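Side-chain contacts in MutT/nudix family protein (Shewanella oneidensis, PDB 3GZ5), which probably regulates transcription of NAD metabolism genes in response to ADP-ribose, joining a Nudix domain to a winged-helix DNA-binding domain: residues E172-P177 / D204-T209; F30-Q35 / F168-P173. One frame throughout, in Å; residues are numbered along the deposited sequence.

Contact 1: residues E172-P177 / D204-T209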
ATOM      1  N   GLU B 172     -26.479   2.826  -3.169  1.00 49.08           N
ATOM      2  CA  GLU B 172     -26.980   2.702  -1.819  1.00 50.00           C
ATOM      3  C   GLU B 172     -28.468   3.073  -1.850  1.00 49.17           C
ATOM      4  O   GLU B 172     -28.833   4.026  -2.537  1.00 49.68           O
ATOM      5  CB  GLU B 172     -26.194   3.646  -0.909  1.00 50.52           C
ATOM      6  CG  GLU B 172     -25.675   3.009   0.369  1.00 54.84           C
ATOM      7  CD  GLU B 172     -24.242   2.491   0.275  1.00 59.85           C
ATOM      8  OE1 GLU B 172     -23.747   2.169  -0.842  1.00 63.55           O
ATOM      9  OE2 GLU B 172     -23.604   2.392   1.345  1.00 60.96           O
ATOM     10  N   PRO B 173     -29.335   2.309  -1.152  1.00 48.41           N
ATOM     11  CA  PRO B 173     -29.048   1.084  -0.392  1.00 47.96           C
ATOM     12  C   PRO B 173     -28.930  -0.140  -1.310  1.00 47.48           C
ATOM     13  O   PRO B 173     -29.438  -0.122  -2.439  1.00 47.26           O
ATOM     14  CB  PRO B 173     -30.281   0.934   0.500  1.00 48.06           C
ATOM     15  CG  PRO B 173     -31.393   1.492  -0.329  1.00 48.43           C
ATOM     16  CD  PRO B 173     -30.770   2.657  -1.099  1.00 48.49           C
ATOM     17  N   PHE B 174     -28.267  -1.187  -0.828  1.00 46.54           N
ATOM     18  CA  PHE B 174     -28.142  -2.431  -1.592  1.00 46.42           C
ATOM     19  C   PHE B 174     -28.585  -3.638  -0.763  1.00 46.69           C
ATOM     20  O   PHE B 174     -28.701  -3.556   0.458  1.00 46.60           O
ATOM     21  CB  PHE B 174     -26.685  -2.634  -2.061  1.00 46.10           C
ATOM     22  CG  PHE B 174     -25.679  -2.584  -0.941  1.00 44.84           C
ATOM     23  CD1 PHE B 174     -24.905  -1.453  -0.745  1.00 44.49           C
ATOM     24  CD2 PHE B 174     -25.534  -3.656  -0.059  1.00 44.35           C
ATOM     25  CE1 PHE B 174     -23.990  -1.400   0.286  1.00 44.21           C
ATOM     26  CE2 PHE B 174     -24.634  -3.608   0.979  1.00 44.12           C
ATOM     27  CZ  PHE B 174     -23.853  -2.480   1.148  1.00 45.54           C
ATOM     28  N   THR B 175     -28.809  -4.769  -1.427  1.00 47.02           N
ATOM     29  CA  THR B 175     -29.154  -5.997  -0.710  1.00 46.80           C
ATOM     30  C   THR B 175     -27.906  -6.797  -0.462  1.00 47.37           C
ATOM     31  O   THR B 175     -26.870  -6.575  -1.072  1.00 47.91           O
ATOM     32  CB  THR B 175     -30.164  -6.864  -1.478  1.00 46.78           C
ATOM     33  OG1 THR B 175     -29.591  -7.269  -2.729  1.00 45.57           O
ATOM     34  CG2 THR B 175     -31.462  -6.089  -1.724  1.00 45.35           C
ATOM     35  N   LEU B 176     -28.004  -7.724   0.464  1.00 47.99           N
ATOM     36  CA  LEU B 176     -26.874  -8.540   0.820  1.00 48.59           C
ATOM     37  C   LEU B 176     -26.477  -9.546  -0.272  1.00 47.97           C
ATOM     38  O   LEU B 176     -25.301  -9.829  -0.424  1.00 48.00           O
ATOM     39  CB  LEU B 176     -27.152  -9.197   2.160  1.00 49.79           C
ATOM     40  CG  LEU B 176     -25.869  -9.348   2.955  1.00 53.05           C
ATOM     41  CD1 LEU B 176     -26.025  -8.733   4.318  1.00 54.72           C
ATOM     42  CD2 LEU B 176     -25.550 -10.828   3.031  1.00 55.78           C
ATOM     43  N   PRO B 177     -27.456 -10.113  -1.016  1.00 47.78           N
ATOM     44  CA  PRO B 177     -27.140 -10.817  -2.259  1.00 47.29           C
ATOM     45  C   PRO B 177     -26.379 -10.003  -3.322  1.00 46.84           C
ATOM     46  O   PRO B 177     -25.540 -10.571  -4.012  1.00 45.93           O
ATOM     47  CB  PRO B 177     -28.525 -11.215  -2.792  1.00 47.52           C
ATOM     48  CG  PRO B 177     -29.348 -11.358  -1.565  1.00 47.99           C
ATOM     49  CD  PRO B 177     -28.889 -10.238  -0.685  1.00 46.92           C
ATOM     50  N   ASP B 204     -20.579  -5.850  11.713  1.00 57.46           N
ATOM     51  CA  ASP B 204     -21.430  -4.808  12.224  1.00 56.45           C
ATOM     52  C   ASP B 204     -21.181  -3.495  11.458  1.00 54.71           C
ATOM     53  O   ASP B 204     -21.011  -2.418  12.056  1.00 53.87           O
ATOM     54  CB  ASP B 204     -21.119  -4.649  13.707  1.00 57.13           C
ATOM     55  CG  ASP B 204     -22.151  -3.867  14.419  1.00 58.91           C
ATOM     56  OD1 ASP B 204     -23.350  -4.126  14.168  1.00 60.07           O
ATOM     57  OD2 ASP B 204     -21.754  -2.984  15.208  1.00 63.07           O
ATOM     58  N   LEU B 205     -21.166  -3.617  10.132  1.00 52.51           N
ATOM     59  CA  LEU B 205     -20.736  -2.557   9.209  1.00 50.79           C
ATOM     60  C   LEU B 205     -21.843  -2.033   8.323  1.00 49.58           C
ATOM     61  O   LEU B 205     -21.677  -1.006   7.645  1.00 49.59           O
ATOM     62  CB  LEU B 205     -19.609  -3.072   8.307  1.00 50.54           C
ATOM     63  CG  LEU B 205     -18.252  -3.252   8.976  1.00 50.61           C
ATOM     64  CD1 LEU B 205     -17.322  -4.027   8.041  1.00 50.50           C
ATOM     65  CD2 LEU B 205     -17.659  -1.883   9.352  1.00 49.84           C
ATOM     66  N   LEU B 206     -22.950  -2.760   8.281  1.00 47.88           N
ATOM     67  CA  LEU B 206     -24.064  -2.367   7.449  1.00 47.30           C
ATOM     68  C   LEU B 206     -25.174  -1.799   8.330  1.00 47.89           C
ATOM     69  O   LEU B 206     -25.396  -2.279   9.460  1.00 47.89           O
ATOM     70  CB  LEU B 206     -24.582  -3.561   6.645  1.00 46.96           C
ATOM     71  CG  LEU B 206     -23.649  -4.193   5.607  1.00 46.16           C
ATOM     72  CD1 LEU B 206     -24.388  -5.309   4.852  1.00 43.51           C
ATOM     73  CD2 LEU B 206     -23.193  -3.120   4.638  1.00 44.05           C
ATOM     74  N   ILE B 207     -25.851  -0.772   7.829  1.00 47.41           N
ATOM     75  CA  ILE B 207     -27.049  -0.269   8.481  1.00 47.47           C
ATOM     76  C   ILE B 207     -28.204  -0.891   7.739  1.00 47.95           C
ATOM     77  O   ILE B 207     -28.313  -0.721   6.530  1.00 47.86           O
ATOM     78  CB  ILE B 207     -27.153   1.288   8.433  1.00 47.32           C
ATOM     79  CG1 ILE B 207     -26.082   1.918   9.339  1.00 46.59           C
ATOM     80  CG2 ILE B 207     -28.570   1.755   8.839  1.00 47.32           C
ATOM     81  CD1 ILE B 207     -25.431   3.176   8.790  1.00 46.02           C
ATOM     82  N   ASP B 208     -29.041  -1.640   8.459  1.00 49.04           N
ATOM     83  CA  ASP B 208     -30.311  -2.124   7.918  1.00 50.02           C
ATOM     84  C   ASP B 208     -31.238  -0.927   7.855  1.00 51.23           C
ATOM     85  O   ASP B 208     -31.474  -0.271   8.866  1.00 51.62           O
ATOM     86  CB  ASP B 208     -30.908  -3.217   8.829  1.00 50.10           C
ATOM     87  CG  ASP B 208     -32.044  -3.993   8.179  1.00 48.93           C
ATOM     88  OD1 ASP B 208     -32.640  -3.555   7.156  1.00 49.33           O
ATOM     89  OD2 ASP B 208     -32.343  -5.080   8.719  1.00 50.37           O
ATOM     90  N   THR B 209     -31.733  -0.639   6.662  1.00 52.48           N
ATOM     91  CA  THR B 209     -32.640   0.461   6.440  1.00 54.96           C
ATOM     92  C   THR B 209     -34.047   0.126   6.983  1.00 56.66           C
ATOM     93  O   THR B 209     -34.828   1.024   7.325  1.00 57.03           O
ATOM     94  CB  THR B 209     -32.676   0.850   4.932  1.00 54.61           C
ATOM     95  OG1 THR B 209     -31.389   1.385   4.530  1.00 56.11           O
ATOM     96  CG2 THR B 209     -33.694   1.906   4.686  1.00 57.07           C
TER

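Contact 2: residues F30-Q35 / F168-P173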
ATOM      1  N   PHE B  30     -13.252   1.970 -10.289  1.00 41.15           N
ATOM      2  CA  PHE B  30     -14.131   0.851 -10.645  1.00 41.21           C
ATOM      3  C   PHE B  30     -15.541   1.120 -10.196  1.00 41.98           C
ATOM      4  O   PHE B  30     -15.789   1.760  -9.173  1.00 40.06           O
ATOM      5  CB  PHE B  30     -13.721  -0.450  -9.935  1.00 41.01           C
ATOM      6  CG  PHE B  30     -12.396  -0.971 -10.317  1.00 40.94           C
ATOM      7  CD1 PHE B  30     -12.250  -1.782 -11.420  1.00 42.22           C
ATOM      8  CD2 PHE B  30     -11.295  -0.700  -9.547  1.00 43.21           C
ATOM      9  CE1 PHE B  30     -11.006  -2.300 -11.773  1.00 42.00           C
ATOM     10  CE2 PHE B  30     -10.051  -1.201  -9.895  1.00 44.40           C
ATOM     11  CZ  PHE B  30      -9.914  -2.009 -11.016  1.00 43.14           C
ATOM     12  N   THR B  31     -16.473   0.577 -10.960  1.00 44.18           N
ATOM     13  CA  THR B  31     -17.843   0.425 -10.493  1.00 45.85           C
ATOM     14  C   THR B  31     -18.312  -0.995 -10.823  1.00 47.74           C
ATOM     15  O   THR B  31     -17.573  -1.809 -11.395  1.00 47.72           O
ATOM     16  CB  THR B  31     -18.769   1.502 -11.091  1.00 45.31           C
ATOM     17  OG1 THR B  31     -20.023   1.479 -10.412  1.00 45.91           O
ATOM     18  CG2 THR B  31     -19.000   1.282 -12.592  1.00 46.09           C
ATOM     19  N   TYR B  32     -19.542  -1.294 -10.459  1.00 50.15           N
ATOM     20  CA  TYR B  32     -20.124  -2.560 -10.800  1.00 52.93           C
ATOM     21  C   TYR B  32     -21.460  -2.322 -11.495  1.00 54.03           C
ATOM     22  O   TYR B  32     -22.357  -1.694 -10.944  1.00 53.36           O
ATOM     23  CB  TYR B  32     -20.282  -3.405  -9.542  1.00 54.57           C
ATOM     24  CG  TYR B  32     -20.965  -4.714  -9.795  1.00 57.12           C
ATOM     25  CD1 TYR B  32     -20.256  -5.809 -10.296  1.00 58.75           C
ATOM     26  CD2 TYR B  32     -22.322  -4.858  -9.521  1.00 59.86           C
ATOM     27  CE1 TYR B  32     -20.891  -7.009 -10.517  1.00 62.44           C
ATOM     28  CE2 TYR B  32     -22.966  -6.043  -9.741  1.00 62.47           C
ATOM     29  CZ  TYR B  32     -22.256  -7.112 -10.239  1.00 63.48           C
ATOM     30  OH  TYR B  32     -22.931  -8.278 -10.448  1.00 63.54           O
ATOM     31  N   HIS B  33     -21.576  -2.803 -12.723  1.00 55.94           N
ATOM     32  CA  HIS B  33     -22.810  -2.625 -13.469  1.00 58.62           C
ATOM     33  C   HIS B  33     -23.000  -3.729 -14.501  1.00 59.98           C
ATOM     34  O   HIS B  33     -22.057  -4.100 -15.216  1.00 60.03           O
ATOM     35  CB  HIS B  33     -22.823  -1.255 -14.157  1.00 58.44           C
ATOM     36  CG  HIS B  33     -24.161  -0.865 -14.710  1.00 60.88           C
ATOM     37  ND1 HIS B  33     -24.385  -0.678 -16.060  1.00 61.68           N
ATOM     38  CD2 HIS B  33     -25.338  -0.608 -14.093  1.00 60.77           C
ATOM     39  CE1 HIS B  33     -25.645  -0.335 -16.251  1.00 62.53           C
ATOM     40  NE2 HIS B  33     -26.243  -0.280 -15.072  1.00 62.96           N
ATOM     41  N   ASP B  34     -24.215  -4.280 -14.527  1.00 61.46           N
ATOM     42  CA  ASP B  34     -24.736  -4.986 -15.685  1.00 62.78           C
ATOM     43  C   ASP B  34     -23.841  -6.068 -16.318  1.00 62.62           C
ATOM     44  O   ASP B  34     -23.444  -5.896 -17.460  1.00 63.36           O
ATOM     45  CB  ASP B  34     -25.071  -3.931 -16.761  1.00 63.62           C
ATOM     46  CG  ASP B  34     -26.075  -4.425 -17.809  1.00 66.65           C
ATOM     47  OD1 ASP B  34     -27.207  -3.869 -17.853  1.00 68.48           O
ATOM     48  OD2 ASP B  34     -25.727  -5.346 -18.600  1.00 68.70           O
ATOM     49  N   GLN B  35     -23.447  -7.134 -15.621  1.00 62.69           N
ATOM     50  CA  GLN B  35     -23.252  -7.195 -14.179  1.00 62.89           C
ATOM     51  C   GLN B  35     -21.795  -7.634 -14.040  1.00 62.37           C
ATOM     52  O   GLN B  35     -21.477  -8.762 -13.640  1.00 63.05           O
ATOM     53  CB  GLN B  35     -24.226  -8.146 -13.456  1.00 63.42           C
ATOM     54  CG  GLN B  35     -24.549  -9.458 -14.164  1.00 65.04           C
ATOM     55  CD  GLN B  35     -25.657  -9.303 -15.191  1.00 68.00           C
ATOM     56  OE1 GLN B  35     -26.222  -8.214 -15.352  1.00 68.22           O
ATOM     57  NE2 GLN B  35     -25.978 -10.398 -15.896  1.00 67.89           N
ATOM     58  N   PHE B 168     -18.764  -0.328  -1.839  1.00 37.57           N
ATOM     59  CA  PHE B 168     -18.681   1.034  -2.399  1.00 38.26           C
ATOM     60  C   PHE B 168     -18.921   1.131  -3.910  1.00 39.02           C
ATOM     61  O   PHE B 168     -19.271   2.198  -4.399  1.00 39.40           O
ATOM     62  CB  PHE B 168     -17.361   1.724  -1.984  1.00 37.96           C
ATOM     63  CG  PHE B 168     -17.312   2.083  -0.535  1.00 35.94           C
ATOM     64  CD1 PHE B 168     -18.122   3.094  -0.033  1.00 37.02           C
ATOM     65  CD2 PHE B 168     -16.472   1.414   0.335  1.00 35.09           C
ATOM     66  CE1 PHE B 168     -18.092   3.432   1.315  1.00 37.90           C
ATOM     67  CE2 PHE B 168     -16.424   1.750   1.701  1.00 35.59           C
ATOM     68  CZ  PHE B 168     -17.234   2.746   2.186  1.00 37.47           C
ATOM     69  N   ALA B 169     -18.757   0.016  -4.630  1.00 39.87           N
ATOM     70  CA  ALA B 169     -19.090  -0.070  -6.064  1.00 40.77           C
ATOM     71  C   ALA B 169     -20.598  -0.154  -6.365  1.00 41.74           C
ATOM     72  O   ALA B 169     -21.000  -0.101  -7.529  1.00 41.79           O
ATOM     73  CB  ALA B 169     -18.359  -1.247  -6.707  1.00 40.57           C
ATOM     74  N   LEU B 170     -21.425  -0.270  -5.317  1.00 43.39           N
ATOM     75  CA  LEU B 170     -22.888  -0.451  -5.470  1.00 44.44           C
ATOM     76  C   LEU B 170     -23.674   0.808  -5.171  1.00 44.95           C
ATOM     77  O   LEU B 170     -23.217   1.650  -4.413  1.00 44.92           O
ATOM     78  CB  LEU B 170     -23.377  -1.556  -4.532  1.00 43.83           C
ATOM     79  CG  LEU B 170     -22.619  -2.859  -4.667  1.00 43.42           C
ATOM     80  CD1 LEU B 170     -22.975  -3.797  -3.491  1.00 42.42           C
ATOM     81  CD2 LEU B 170     -22.954  -3.445  -6.011  1.00 40.98           C
ATOM     82  N   SER B 171     -24.861   0.956  -5.747  1.00 46.33           N
ATOM     83  CA  SER B 171     -25.676   2.084  -5.312  1.00 48.07           C
ATOM     84  C   SER B 171     -26.264   1.775  -3.942  1.00 48.65           C
ATOM     85  O   SER B 171     -26.454   0.607  -3.571  1.00 49.08           O
ATOM     86  CB  SER B 171     -26.716   2.526  -6.346  1.00 48.17           C
ATOM     87  OG  SER B 171     -27.595   1.478  -6.676  1.00 50.75           O
ATOM     88  N   GLU B 172     -26.479   2.826  -3.169  1.00 49.08           N
ATOM     89  CA  GLU B 172     -26.980   2.702  -1.819  1.00 50.00           C
ATOM     90  C   GLU B 172     -28.468   3.073  -1.850  1.00 49.17           C
ATOM     91  O   GLU B 172     -28.833   4.026  -2.537  1.00 49.68           O
ATOM     92  CB  GLU B 172     -26.194   3.646  -0.909  1.00 50.52           C
ATOM     93  CG  GLU B 172     -25.675   3.009   0.369  1.00 54.84           C
ATOM     94  CD  GLU B 172     -24.242   2.491   0.275  1.00 59.85           C
ATOM     95  OE1 GLU B 172     -23.747   2.169  -0.842  1.00 63.55           O
ATOM     96  OE2 GLU B 172     -23.604   2.392   1.345  1.00 60.96           O
ATOM     97  N   PRO B 173     -29.335   2.309  -1.152  1.00 48.41           N
ATOM     98  CA  PRO B 173     -29.048   1.084  -0.392  1.00 47.96           C
ATOM     99  C   PRO B 173     -28.930  -0.140  -1.310  1.00 47.48           C
ATOM    100  O   PRO B 173     -29.438  -0.122  -2.439  1.00 47.26           O
ATOM    101  CB  PRO B 173     -30.281   0.934   0.500  1.00 48.06           C
ATOM    102  CG  PRO B 173     -31.393   1.492  -0.329  1.00 48.43           C
ATOM    103  CD  PRO B 173     -30.770   2.657  -1.099  1.00 48.49           C
TER
HETATM  104  O   HOH W   1     -22.875   0.556  -9.278  1.00 40.28           O

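Contact 1: residues E172-P177 / D204-T209
L206 meets both F174 and L176 with the two branches of one side chain, and so joins strand 206-213 of the winged-helix domain both to the outer strand 174-175 and to the start of helix 176-187, without a hydrogen bond between the segments. In the three-stranded antiparallel sheet of this fold, strand 220-225 lies between 174-175 and 206-213, pairing its backbone with F174 on one flank and with I207 and T209 on the other. What the outer strands share is therefore side-chain contact. L206 has its CG opposite the carbonyl carbon and beside the backbone N (chi1 -64°), and its CB already points toward 172-177. From there L206 CD2 comes up to the rim of the phenyl ring, close to its plane, 3.6 Å from F174 CZ; the two side chains cross at about a right angle. F174 starts out less directly, with CG lodged between the backbone N and the carbonyl carbon (chi1 54°), yet the end of its ring swings toward L206. The second branch, L206 CD1, packs 3.8 Å from L176 CD1, just after T175, the N-cap residue, whose OG1 makes a weak hydrogen bond to E178 N. V200 of helix 193-203 touches both leucines, and L179 touches F174 and L206, extending the apolar cluster into the helices. Just before strand 174-175, P173 follows a cis peptide bond, and P173 CB lies 4.2 Å from T209 OG1.

Contact 2: residues F30-Q35 / F168-P173
Y32 sets its CG anti to the backbone N (chi1 176°), while L170 holds its CG beside the backbone N (chi1 -53°), and with these torsions the two side chains run next to each other in the same direction. The contact joins the end of strand 22-33, part of the mixed sheet of the Nudix fold, to the loop between helix 145-162 and strand 174-175, within the winged-helix part. L170 CD2 reaches Y32 CD2 at 3.8 Å, approaching the ring obliquely. One residue earlier, the methyl group of A169 points toward the strand and rests against the root of the tyrosine, with A169 CB 4.0 Å from Y32 CB. Apolar contact thus runs from the backbone end of the tyrosine out to its ring; the Y32 side chain also touches H181, V182 and V185 of helix 176-187, and V182 touches L170 as well.

The polar side of the interface centres on the carbonyl of A169. Y32 N gives it a weak hydrogen bond, 3.5 Å from N to A169 O with an N-H...O angle of 143°. Shorter is the link through a water that donates to the carbonyls of both segments and so ties them together without direct contact between them. T31 OG1 also lies near, 3.4 Å from A169 O, but its hydrogen bond is to M113 O, just past the end of strand 104-112. The bridging water sits 2.6 Å from A169 O and 2.8 Å from Y32 O.

How the contacts relate
The two contacts follow one another along the chain: contact 2 pairs 30-35 with 168-173, and contact 1 begins on the last two residues of the latter, E172 and P173, with centres 13 Å apart. Contact 2 joins the Nudix domain to the winged-helix domain, whereas contact 1 lies wholly within the latter and is farther out, 19 Å from the centre of the chain against 10 Å. Helix 176-187 packs against both contacts, through different residues. E172, shared by both, hydrogen-bonds through OE2 to L225 N, tying the shared stretch to strand 220-225. The bound sodium ion belongs to the Nudix side, about 12 Å from the T31 side chain.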